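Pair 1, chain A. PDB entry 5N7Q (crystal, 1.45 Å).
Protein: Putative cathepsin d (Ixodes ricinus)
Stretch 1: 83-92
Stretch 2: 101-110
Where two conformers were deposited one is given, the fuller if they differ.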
# COMPACT_ATOMS: atom_id res chain seq x y z
N ASN A 83 -14.56 4.58 -0.56
CA ASN A 83 -14.89 5.06 0.77
C ASN A 83 -15.68 4.06 1.54
O ASN A 83 -16.26 3.12 0.99
CB ASN A 83 -15.73 6.29 0.68
CG ASN A 83 -17.06 5.98 0.13
OD1 ASN A 83 -18.08 5.97 0.83
ND2 ASN A 83 -17.07 5.67 -1.13
N VAL A 84 -15.70 4.30 2.85
CA VAL A 84 -16.32 3.37 3.79
C VAL A 84 -16.95 4.14 4.95
O VAL A 84 -16.43 5.17 5.38
CB VAL A 84 -15.31 2.27 4.27
CG1 VAL A 84 -14.13 2.87 4.99
CG2 VAL A 84 -16.00 1.18 5.09
N GLU A 85 -18.08 3.64 5.42
CA GLU A 85 -18.68 4.16 6.63
C GLU A 85 -19.38 3.05 7.39
O GLU A 85 -19.83 2.05 6.82
CB GLU A 85 -19.63 5.32 6.31
CG GLU A 85 -20.84 4.94 5.53
CD GLU A 85 -21.80 6.11 5.33
OE1 GLU A 85 -23.03 5.89 5.49
OE2 GLU A 85 -21.32 7.23 5.02
N GLY A 86 -19.39 3.17 8.71
CA GLY A 86 -20.08 2.21 9.55
C GLY A 86 -19.90 2.61 11.01
O GLY A 86 -19.83 3.81 11.30
N PHE A 87 -19.72 1.63 11.89
CA PHE A 87 -19.51 1.89 13.31
C PHE A 87 -18.35 1.08 13.85
O PHE A 87 -18.03 0.01 13.33
CB PHE A 87 -20.79 1.60 14.12
CG PHE A 87 -21.25 0.17 14.03
CD1 PHE A 87 -22.07 -0.25 12.98
CD2 PHE A 87 -20.85 -0.76 14.97
CE1 PHE A 87 -22.48 -1.58 12.90
CE2 PHE A 87 -21.25 -2.08 14.88
CZ PHE A 87 -22.06 -2.49 13.85
N ILE A 88 -17.75 1.58 14.94
CA ILE A 88 -16.60 0.93 15.54
C ILE A 88 -17.02 -0.19 16.50
O ILE A 88 -18.04 -0.08 17.23
CB ILE A 88 -15.75 1.96 16.32
CG1 ILE A 88 -15.24 3.06 15.36
CG2 ILE A 88 -14.58 1.28 17.03
CD1 ILE A 88 -14.24 2.58 14.33
N SER A 89 -16.25 -1.28 16.50
CA SER A 89 -16.32 -2.35 17.51
C SER A 89 -14.90 -2.70 17.92
O SER A 89 -13.94 -2.14 17.38
CB SER A 89 -17.05 -3.58 16.94
OG SER A 89 -18.42 -3.25 16.67
N LYS A 90 -14.75 -3.58 18.90
CA LYS A 90 -13.43 -4.00 19.37
C LYS A 90 -13.41 -5.49 19.57
O LYS A 90 -14.38 -6.07 20.07
CB LYS A 90 -13.14 -3.26 20.68
CG LYS A 90 -11.78 -3.43 21.34
CD LYS A 90 -11.45 -2.26 22.30
CE LYS A 90 -12.49 -2.07 23.40
NZ LYS A 90 -12.07 -1.09 24.46
N ASP A 91 -12.33 -6.16 19.18
CA ASP A 91 -12.23 -7.61 19.34
C ASP A 91 -10.76 -8.00 19.21
O ASP A 91 -9.90 -7.16 18.92
CB ASP A 91 -13.12 -8.34 18.30
CG ASP A 91 -13.68 -9.65 18.82
OD1 ASP A 91 -13.01 -10.27 19.69
OD2 ASP A 91 -14.74 -10.08 18.35
N VAL A 92 -10.50 -9.27 19.45
CA VAL A 92 -9.19 -9.87 19.20
C VAL A 92 -8.92 -9.90 17.69
O VAL A 92 -9.80 -10.28 16.94
CB VAL A 92 -9.15 -11.31 19.75
CG1 VAL A 92 -7.86 -12.03 19.34
CG2 VAL A 92 -9.30 -11.32 21.27
N SER A 101 -4.96 -8.36 21.33
CA SER A 101 -6.16 -8.11 22.13
C SER A 101 -6.74 -6.68 21.99
O SER A 101 -6.01 -5.70 21.74
CB SER A 101 -5.88 -8.39 23.61
OG SER A 101 -5.55 -9.76 23.82
N GLY A 102 -8.05 -6.57 22.16
CA GLY A 102 -8.68 -5.26 22.27
C GLY A 102 -8.44 -4.35 21.08
O GLY A 102 -8.12 -3.17 21.25
N GLN A 103 -8.60 -4.90 19.88
CA GLN A 103 -8.31 -4.17 18.65
C GLN A 103 -9.57 -3.50 18.08
O GLN A 103 -10.51 -4.19 17.68
CB GLN A 103 -7.69 -5.09 17.60
CG GLN A 103 -7.40 -4.42 16.26
CD GLN A 103 -6.45 -3.25 16.41
OE1 GLN A 103 -5.41 -3.41 17.05
NE2 GLN A 103 -6.81 -2.08 15.88
N PRO A 104 -9.59 -2.16 18.03
CA PRO A 104 -10.72 -1.53 17.39
C PRO A 104 -10.74 -1.80 15.89
O PRO A 104 -9.71 -1.81 15.25
CB PRO A 104 -10.51 -0.03 17.65
CG PRO A 104 -9.60 0.05 18.77
CD PRO A 104 -8.71 -1.17 18.66
N LEU A 105 -11.93 -2.06 15.38
CA LEU A 105 -12.16 -2.22 13.95
C LEU A 105 -13.44 -1.53 13.56
O LEU A 105 -14.40 -1.42 14.36
CB LEU A 105 -12.24 -3.70 13.54
CG LEU A 105 -13.42 -4.57 14.04
CD1 LEU A 105 -13.83 -5.66 13.07
CD2 LEU A 105 -13.13 -5.20 15.39
N GLY A 106 -13.50 -1.11 12.31
CA GLY A 106 -14.73 -0.59 11.73
C GLY A 106 -15.59 -1.72 11.17
O GLY A 106 -15.09 -2.58 10.44
N GLU A 107 -16.87 -1.72 11.54
CA GLU A 107 -17.85 -2.60 10.91
C GLU A 107 -18.49 -1.79 9.81
O GLU A 107 -19.29 -0.87 10.05
CB GLU A 107 -18.91 -3.05 11.91
CG GLU A 107 -18.40 -3.85 13.08
CD GLU A 107 -19.46 -4.77 13.67
OE1 GLU A 107 -20.23 -5.37 12.90
OE2 GLU A 107 -19.48 -4.93 14.91
N ALA A 108 -18.16 -2.14 8.57
CA ALA A 108 -18.61 -1.38 7.40
C ALA A 108 -20.06 -1.70 7.03
O ALA A 108 -20.43 -2.87 6.94
CB ALA A 108 -17.68 -1.67 6.24
N LEU A 109 -20.85 -0.65 6.88
CA LEU A 109 -22.23 -0.73 6.37
C LEU A 109 -22.39 -0.20 4.97
O LEU A 109 -23.25 -0.71 4.23
CB LEU A 109 -23.19 0.01 7.32
CG LEU A 109 -23.18 -0.42 8.77
CD1 LEU A 109 -24.13 0.46 9.59
CD2 LEU A 109 -23.58 -1.88 8.91
N VAL A 110 -21.63 0.84 4.60
CA VAL A 110 -21.74 1.44 3.28
C VAL A 110 -20.33 1.56 2.71
O VAL A 110 -19.44 2.13 3.33
CB VAL A 110 -22.46 2.81 3.33
CG1 VAL A 110 -22.53 3.47 1.96
CG2 VAL A 110 -23.88 2.62 3.86

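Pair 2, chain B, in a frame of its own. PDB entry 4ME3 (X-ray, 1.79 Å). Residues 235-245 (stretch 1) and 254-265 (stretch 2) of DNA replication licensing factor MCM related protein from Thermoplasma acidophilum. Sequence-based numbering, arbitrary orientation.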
# COMPACT_ATOMS: atom_id res chain seq x y z
N ILE B 235 15.82 -2.99 -8.43
CA ILE B 235 15.85 -1.86 -7.53
C ILE B 235 14.42 -1.63 -7.09
O ILE B 235 13.53 -1.45 -7.92
CB ILE B 235 16.37 -0.58 -8.20
CG1 ILE B 235 17.78 -0.79 -8.75
CG2 ILE B 235 16.34 0.58 -7.20
CD1 ILE B 235 18.25 0.31 -9.66
N VAL B 236 14.20 -1.64 -5.78
CA VAL B 236 12.86 -1.49 -5.24
C VAL B 236 12.78 -0.25 -4.37
O VAL B 236 13.60 -0.04 -3.48
CB VAL B 236 12.47 -2.71 -4.40
CG1 VAL B 236 11.09 -2.53 -3.79
CG2 VAL B 236 12.50 -3.96 -5.28
N ASP B 237 11.80 0.60 -4.67
CA ASP B 237 11.47 1.73 -3.82
C ASP B 237 10.30 1.31 -2.96
O ASP B 237 9.29 0.83 -3.47
CB ASP B 237 11.10 2.94 -4.68
CG ASP B 237 12.12 3.23 -5.76
OD1 ASP B 237 13.31 3.40 -5.43
OD2 ASP B 237 11.73 3.27 -6.95
N GLY B 238 10.41 1.48 -1.65
CA GLY B 238 9.37 1.00 -0.77
C GLY B 238 9.43 1.55 0.64
O GLY B 238 10.36 2.27 1.00
N ILE B 239 8.42 1.21 1.43
CA ILE B 239 8.36 1.62 2.82
C ILE B 239 9.00 0.54 3.68
O ILE B 239 8.63 -0.63 3.61
CB ILE B 239 6.91 1.86 3.28
CG1 ILE B 239 6.19 2.79 2.30
CG2 ILE B 239 6.90 2.44 4.69
CD1 ILE B 239 4.72 2.97 2.58
N LEU B 240 9.97 0.94 4.50
CA LEU B 240 10.62 -0.01 5.38
C LEU B 240 9.71 -0.33 6.56
O LEU B 240 9.26 0.57 7.28
CB LEU B 240 11.97 0.53 5.87
CG LEU B 240 12.83 -0.49 6.60
CD1 LEU B 240 13.28 -1.59 5.65
CD2 LEU B 240 14.02 0.17 7.25
N ARG B 241 9.44 -1.62 6.75
CA ARG B 241 8.53 -2.08 7.79
C ARG B 241 9.25 -3.04 8.72
O ARG B 241 10.36 -3.47 8.44
CB ARG B 241 7.33 -2.78 7.16
CG ARG B 241 6.42 -1.88 6.36
CD ARG B 241 5.93 -0.72 7.20
NE ARG B 241 4.78 -0.04 6.59
CZ ARG B 241 4.28 1.11 7.03
NH1 ARG B 241 4.82 1.72 8.08
NH2 ARG B 241 3.23 1.65 6.42
N THR B 242 8.60 -3.38 9.83
CA THR B 242 9.15 -4.34 10.78
C THR B 242 8.19 -5.50 11.00
O THR B 242 6.97 -5.33 10.96
CB THR B 242 9.43 -3.69 12.15
OG1 THR B 242 8.22 -3.15 12.68
CG2 THR B 242 10.46 -2.59 12.03
N GLU B 243 8.76 -6.68 11.24
CA GLU B 243 7.97 -7.87 11.52
C GLU B 243 8.53 -8.54 12.77
O GLU B 243 9.74 -8.64 12.94
CB GLU B 243 8.01 -8.83 10.34
CG GLU B 243 7.31 -10.16 10.58
CD GLU B 243 5.80 -10.03 10.59
OE1 GLU B 243 5.28 -9.05 10.01
OE2 GLU B 243 5.13 -10.91 11.16
N GLN B 244 7.64 -9.00 13.64
CA GLN B 244 8.03 -9.54 14.94
C GLN B 244 8.58 -10.96 14.83
O GLN B 244 7.98 -11.80 14.16
CB GLN B 244 6.84 -9.52 15.89
CG GLN B 244 7.18 -9.89 17.33
CD GLN B 244 6.01 -9.70 18.27
OE1 GLN B 244 4.85 -9.73 17.85
NE2 GLN B 244 6.30 -9.50 19.55
N ARG B 245 9.71 -11.21 15.48
CA ARG B 245 10.22 -12.57 15.60
C ARG B 245 9.38 -13.31 16.63
O ARG B 245 8.97 -12.72 17.63
CB ARG B 245 11.68 -12.58 16.05
CG ARG B 245 12.66 -11.96 15.06
CD ARG B 245 13.06 -12.93 13.97
NE ARG B 245 14.21 -12.44 13.20
CZ ARG B 245 14.59 -12.92 12.03
NH1 ARG B 245 13.93 -13.92 11.46
NH2 ARG B 245 15.65 -12.40 11.41
N GLU B 254 12.62 -8.92 19.65
CA GLU B 254 13.44 -8.89 18.44
C GLU B 254 12.56 -8.85 17.21
O GLU B 254 11.65 -9.67 17.05
CB GLU B 254 14.36 -10.11 18.37
CG GLU B 254 15.30 -10.08 17.17
CD GLU B 254 15.93 -11.42 16.86
OE1 GLU B 254 15.64 -12.40 17.59
OE2 GLU B 254 16.71 -11.51 15.89
N PHE B 255 12.83 -7.90 16.32
CA PHE B 255 12.09 -7.77 15.07
C PHE B 255 13.08 -7.90 13.92
O PHE B 255 14.29 -7.96 14.13
CB PHE B 255 11.38 -6.42 15.01
CG PHE B 255 10.06 -6.39 15.74
CD1 PHE B 255 10.00 -6.60 17.11
CD2 PHE B 255 8.88 -6.12 15.06
CE1 PHE B 255 8.79 -6.57 17.78
CE2 PHE B 255 7.67 -6.09 15.72
CZ PHE B 255 7.62 -6.31 17.08
N PHE B 256 12.55 -7.94 12.70
CA PHE B 256 13.39 -7.80 11.52
C PHE B 256 12.69 -6.87 10.54
O PHE B 256 11.47 -6.71 10.59
CB PHE B 256 13.69 -9.16 10.87
CG PHE B 256 12.48 -9.90 10.37
CD1 PHE B 256 11.72 -10.68 11.23
CD2 PHE B 256 12.11 -9.83 9.04
CE1 PHE B 256 10.61 -11.36 10.77
CE2 PHE B 256 11.00 -10.51 8.57
CZ PHE B 256 10.25 -11.28 9.44
N THR B 257 13.47 -6.24 9.67
CA THR B 257 12.90 -5.31 8.70
C THR B 257 12.55 -6.02 7.40
O THR B 257 13.17 -7.02 7.03
CB THR B 257 13.86 -4.17 8.38
OG1 THR B 257 15.10 -4.70 7.91
CG2 THR B 257 14.12 -3.31 9.61
N TYR B 258 11.55 -5.48 6.71
CA TYR B 258 11.22 -5.90 5.35
C TYR B 258 10.74 -4.68 4.59
O TYR B 258 10.45 -3.64 5.18
CB TYR B 258 10.16 -7.01 5.36
CG TYR B 258 8.77 -6.57 5.78
CD1 TYR B 258 8.39 -6.60 7.11
CD2 TYR B 258 7.84 -6.17 4.83
CE1 TYR B 258 7.12 -6.22 7.50
CE2 TYR B 258 6.57 -5.78 5.21
CZ TYR B 258 6.21 -5.81 6.54
OH TYR B 258 4.94 -5.43 6.91
N LEU B 259 10.68 -4.79 3.27
CA LEU B 259 10.33 -3.64 2.45
C LEU B 259 8.98 -3.85 1.78
O LEU B 259 8.76 -4.87 1.13
CB LEU B 259 11.40 -3.42 1.39
CG LEU B 259 11.39 -2.05 0.69
CD1 LEU B 259 11.81 -0.95 1.65
CD2 LEU B 259 12.31 -2.09 -0.52
N TYR B 260 8.08 -2.89 1.96
CA TYR B 260 6.80 -2.88 1.26
C TYR B 260 6.96 -2.12 -0.05
O TYR B 260 7.14 -0.90 -0.05
CB TYR B 260 5.72 -2.24 2.12
CG TYR B 260 4.37 -2.23 1.44
CD1 TYR B 260 3.54 -3.34 1.50
CD2 TYR B 260 3.94 -1.12 0.73
CE1 TYR B 260 2.32 -3.34 0.87
CE2 TYR B 260 2.72 -1.11 0.10
CZ TYR B 260 1.91 -2.23 0.17
OH TYR B 260 0.68 -2.23 -0.45
N ALA B 261 6.86 -2.83 -1.16
CA ALA B 261 7.20 -2.26 -2.46
C ALA B 261 6.19 -1.21 -2.93
O ALA B 261 4.98 -1.44 -2.90
CB ALA B 261 7.31 -3.37 -3.50
N ILE B 262 6.71 -0.06 -3.35
CA ILE B 262 5.90 0.98 -3.97
C ILE B 262 6.18 1.06 -5.47
O ILE B 262 5.29 1.36 -6.26
CB ILE B 262 6.18 2.36 -3.33
CG1 ILE B 262 5.76 2.36 -1.86
CG2 ILE B 262 5.47 3.45 -4.09
CD1 ILE B 262 4.28 2.13 -1.64
N ASN B 263 7.43 0.78 -5.85
CA ASN B 263 7.85 0.82 -7.24
C ASN B 263 8.98 -0.19 -7.45
O ASN B 263 9.84 -0.36 -6.57
CB ASN B 263 8.31 2.23 -7.61
CG ASN B 263 8.60 2.40 -9.10
OD1 ASN B 263 7.83 1.94 -9.94
ND2 ASN B 263 9.70 3.06 -9.41
N VAL B 264 8.98 -0.85 -8.60
CA VAL B 264 9.97 -1.88 -8.89
C VAL B 264 10.56 -1.69 -10.28
O VAL B 264 9.82 -1.42 -11.24
CB VAL B 264 9.35 -3.30 -8.81
CG1 VAL B 264 10.30 -4.34 -9.38
CG2 VAL B 264 8.97 -3.63 -7.37
N ARG B 265 11.88 -1.81 -10.39
CA ARG B 265 12.56 -1.74 -11.68
C ARG B 265 13.54 -2.90 -11.82
O ARG B 265 14.19 -3.28 -10.86
CB ARG B 265 13.32 -0.42 -11.82
CG ARG B 265 12.43 0.80 -11.97
CD ARG B 265 11.72 0.83 -13.32
NE ARG B 265 10.90 2.03 -13.46
CZ ARG B 265 9.64 2.15 -13.05
NH1 ARG B 265 9.02 1.13 -12.46
NH2 ARG B 265 8.99 3.29 -13.22
O HOH W 1 16.07 -10.07 13.69

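Pair 1 and pair 2 are both antiparallel strand pairs with a beta bulge. The N, CA and C atoms of 14 central residues superpose with an RMSD of 0.5 Å. The strand directions make 137° in pair 1; in pair 2, strands 235-245 and 254-261 make 129°.

The bulge is the same in both. In pair 1, A:Glu85 O accepts from A:Leu109 N at 2.9 Å and from A:Val110 N at 3.1 Å. In pair 2, B:Asp237 O accepts from B:Ile262 N at 2.7 Å and from B:Asn263 N at 3.0 Å. One carbonyl thus serves two successive amides, and the register shifts by one.

A glycine follows in each pair, A:Gly86 matching B:Gly238. An ideal CB would point toward the other strand. It would lie 1.8 Å from A:Glu107 O in pair 1 and 2.4 Å from B:Tyr260 O in pair 2, a clash in both. The bare CA instead makes a CA-H...O contact in pair 1, A:Gly86 CA to A:Glu107 O at 3.2 Å.

A:Val84 matches B:Val236, and A:Ala108 matches B:Ala261. A:Val84 CG2 meets A:Ala108 CB at 3.5 Å; B:Val236 CG1 meets B:Ala261 CB at 3.9 Å. A:Gly106 matches B:Leu259. The leucine adds a contact, B:Val236 CG1 to B:Leu259 CD2 at 3.5 Å. Next along, A:Ile88 matches B:Leu240. A:Ile88 CD1 packs on the backbone, 4.1 Å from A:Gly106 CA, whereas B:Leu240 CD1 meets B:Leu259 CD1 at 4.3 Å.

The face bearing A:Phe87, A:Ser89, A:Leu105 and A:Glu107 is matched by B:Ile239, B:Arg241, B:Tyr258 and B:Tyr260. In pair 1 the aromatic ring is on the first strand: A:Glu107 CB lies over the A:Phe87 ring, 3.9 Å from CB to the centroid. In pair 2 it is on the second: B:Arg241 CB lies over the B:Tyr258 ring, 3.6 Å from CB to the centroid. A:Ser89 OG also donates to A:Glu107 OE2 at 2.7 Å. At the matching positions, B:Arg241 CG approaches B:Tyr260 CB at 4.3 Å, a carbon contact.

A:Phe87 CD1 touches A:Leu109 CD1 at 4.0 Å; the matched B:Ile239 CG1 and B:Ile262 CG1 are 4.2 Å apart. Both are apolar contacts. Beside the bulge, A:Glu85 CG packs on A:Val110 CB at 3.5 Å. The shorter B:Asp237 instead receives a hydrogen bond, B:Asn263 ND2 to B:Asp237 OD2 at 3.2 Å.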